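Local coordinates for aminopeptidase N family protein (Idiomarina loihiensis L2TR, PDB 4FGM) that probably acts as a zinc-dependent aminopeptidase of the M61 glycyl aminopeptidase family, removing residues from the N-terminus of peptides, at residues D165-I170 with L237-S242. Sequence-based numbering, arbitrary orientation.
Sequences DYPFLI and LEHRNS
Asp165 of the M61 N-terminal domain grips His239 and Arg240 in the connection between the edge strand around 235-238 and strand 242-248, next to the zinc site. The same segment carries Glu238, whose side chain comes within about 3 Å of the bound maleic acid, nearest atom to nearest atom. With Asp165 CG anti to the backbone N (chi1 -164°), the carboxyl carbon is carried to 3.5 Å from His239 ND1. His239 ND1 donates to Asp165 OD1 at 2.6 Å; the bond is nearly straight (176°) and lies in the imidazole plane, but meets the carboxylate from above, 51° out of its plane. OD2 accepts twice: on its anti side from Arg240 NE at 2.7 Å, a salt bridge, and on its syn side from Arg240 N at 3.0 Å. Pro167 meets the imidazole tip to tip, its CD lying over one face, 3.6 Å from the ring centroid, a CH-pi contact. Asn241 OD1 approaches the Tyr166 ring at its edge, 3.3 Å from CE2, while Asn241 ND2 bonds Gly141 O. One water donates to Asp165 O and Asn241 OD1 and also bonds Ser242 OG; a second links Ser242 OG to Pro167 O. Arg240 NH2 has a further salt bridge to Asp161. An alanine in place of Asp165 would probably leave His239 ND1 and both Arg240 N and NE without their acceptor in this contact and the imidazole freer to turn. The three carboxylate bonds are consistent with a hydrogen on ND1, and together they probably hold imidazole and loop against the N-terminal domain.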
loop_
_atom_site.group_PDB
_atom_site.type_symbol
_atom_site.label_atom_id
_atom_site.label_comp_id
_atom_site.label_asym_id
_atom_site.label_seq_id
_atom_site.Cartn_x
_atom_site.Cartn_y
_atom_site.Cartn_z
ATOM N N ASP A 165 13.769 -8.094 5.200
ATOM C CA ASP A 165 13.068 -7.822 3.960
ATOM C C ASP A 165 12.540 -9.109 3.330
ATOM O O ASP A 165 12.192 -9.145 2.150
ATOM C CB ASP A 165 13.968 -7.089 2.966
ATOM C CG ASP A 165 13.172 -6.450 1.845
ATOM O OD1 ASP A 165 12.112 -5.855 2.161
ATOM O OD2 ASP A 165 13.597 -6.536 0.668
ATOM N N TYR A 166 12.497 -10.177 4.118
ATOM C CA TYR A 166 11.970 -11.446 3.630
ATOM C C TYR A 166 10.858 -11.896 4.564
ATOM O O TYR A 166 11.126 -12.474 5.611
ATOM C CB TYR A 166 13.052 -12.546 3.595
ATOM C CG TYR A 166 14.203 -12.301 2.653
ATOM C CD1 TYR A 166 15.488 -12.083 3.141
ATOM C CD2 TYR A 166 14.012 -12.304 1.270
ATOM C CE1 TYR A 166 16.561 -11.871 2.279
ATOM C CE2 TYR A 166 15.071 -12.097 0.393
ATOM C CZ TYR A 166 16.349 -11.880 0.902
ATOM O OH TYR A 166 17.411 -11.678 0.042
ATOM N N PRO A 167 9.595 -11.605 4.222
ATOM C CA PRO A 167 8.527 -12.054 5.126
ATOM C C PRO A 167 8.323 -13.556 4.971
ATOM O O PRO A 167 8.750 -14.136 3.978
ATOM C CB PRO A 167 7.313 -11.244 4.667
ATOM C CG PRO A 167 7.602 -10.992 3.193
ATOM C CD PRO A 167 9.080 -10.649 3.223
ATOM N N PHE A 168 7.689 -14.179 5.959
ATOM C CA PHE A 168 7.423 -15.619 5.935
ATOM C C PHE A 168 5.927 -15.890 6.105
ATOM O O PHE A 168 5.242 -15.215 6.881
ATOM C CB PHE A 168 8.166 -16.347 7.073
ATOM C CG PHE A 168 9.610 -16.661 6.782
ATOM C CD1 PHE A 168 10.567 -15.649 6.734
ATOM C CD2 PHE A 168 10.017 -17.979 6.574
ATOM C CE1 PHE A 168 11.916 -15.944 6.501
ATOM C CE2 PHE A 168 11.361 -18.287 6.338
ATOM C CZ PHE A 168 12.312 -17.268 6.296
ATOM N N LEU A 169 5.432 -16.889 5.383
ATOM C CA LEU A 169 4.033 -17.294 5.457
ATOM C C LEU A 169 4.012 -18.814 5.636
ATOM O O LEU A 169 4.620 -19.551 4.856
ATOM C CB LEU A 169 3.291 -16.903 4.171
ATOM C CG LEU A 169 1.817 -17.312 4.069
ATOM C CD1 LEU A 169 1.056 -16.780 5.279
ATOM C CD2 LEU A 169 1.207 -16.768 2.776
ATOM N N ILE A 170 3.327 -19.280 6.672
ATOM C CA ILE A 170 3.246 -20.706 6.928
ATOM C C ILE A 170 1.803 -21.158 7.132
ATOM O O ILE A 170 0.959 -20.380 7.552
ATOM C CB ILE A 170 4.094 -21.095 8.170
ATOM C CG1 ILE A 170 3.645 -20.302 9.397
ATOM C CG2 ILE A 170 5.560 -20.810 7.901
ATOM C CD1 ILE A 170 4.437 -20.622 10.660
ATOM N N LEU A 237 2.725 -5.208 1.051
ATOM C CA LEU A 237 4.011 -4.605 1.375
ATOM C C LEU A 237 5.051 -5.200 0.437
ATOM O O LEU A 237 5.218 -6.413 0.363
ATOM C CB LEU A 237 4.395 -4.869 2.837
ATOM C CG LEU A 237 5.675 -4.160 3.303
ATOM C CD1 LEU A 237 5.588 -2.671 2.974
ATOM C CD2 LEU A 237 5.873 -4.370 4.791
ATOM N N GLU A 238 5.733 -4.331 -0.294
ATOM C CA GLU A 238 6.742 -4.751 -1.252
ATOM C C GLU A 238 8.034 -5.212 -0.599
ATOM O O GLU A 238 8.373 -4.789 0.506
ATOM C CB GLU A 238 7.068 -3.600 -2.202
ATOM C CG GLU A 238 7.790 -2.445 -1.534
ATOM C CD GLU A 238 6.858 -1.513 -0.789
ATOM O OE1 GLU A 238 5.709 -1.910 -0.501
ATOM O OE2 GLU A 238 7.282 -0.381 -0.482
ATOM N N HIS A 239 8.753 -6.075 -1.310
ATOM C CA HIS A 239 10.039 -6.593 -0.857
ATOM C C HIS A 239 10.883 -6.900 -2.095
ATOM O O HIS A 239 10.346 -7.007 -3.208
ATOM C CB HIS A 239 9.829 -7.827 0.024
ATOM C CG HIS A 239 9.132 -7.517 1.309
ATOM N ND1 HIS A 239 9.716 -6.768 2.309
ATOM C CD2 HIS A 239 7.870 -7.781 1.726
ATOM C CE1 HIS A 239 8.844 -6.580 3.286
ATOM N NE2 HIS A 239 7.716 -7.184 2.956
ATOM N N ARG A 240 12.199 -7.020 -1.910
ATOM C CA ARG A 240 13.104 -7.252 -3.031
ATOM C C ARG A 240 12.786 -8.429 -3.941
ATOM O O ARG A 240 12.975 -8.326 -5.146
ATOM C CB ARG A 240 14.553 -7.332 -2.543
ATOM C CG ARG A 240 14.884 -8.471 -1.604
ATOM C CD ARG A 240 16.234 -8.213 -0.964
ATOM N NE ARG A 240 16.158 -7.136 0.020
ATOM C CZ ARG A 240 17.209 -6.615 0.643
ATOM N NH1 ARG A 240 18.420 -7.070 0.374
ATOM N NH2 ARG A 240 17.054 -5.658 1.550
ATOM N N ASN A 241 12.294 -9.539 -3.403
ATOM C CA ASN A 241 11.972 -10.662 -4.280
ATOM C C ASN A 241 10.666 -11.353 -3.877
ATOM O O ASN A 241 10.419 -12.518 -4.211
ATOM C CB ASN A 241 13.144 -11.654 -4.326
ATOM C CG ASN A 241 13.283 -12.476 -3.049
ATOM O OD1 ASN A 241 12.827 -12.070 -1.977
ATOM N ND2 ASN A 241 13.932 -13.643 -3.164
ATOM N N SER A 242 9.822 -10.603 -3.176
ATOM C CA SER A 242 8.530 -11.106 -2.724
ATOM C C SER A 242 7.657 -9.948 -2.247
ATOM O O SER A 242 8.095 -8.792 -2.174
ATOM C CB SER A 242 8.714 -12.076 -1.556
ATOM O OG SER A 242 9.110 -11.375 -0.392
HETATM O O HOH W 1 11.621 -10.294 -0.314
HETATM O O HOH W 2 9.929 -13.376 1.668
#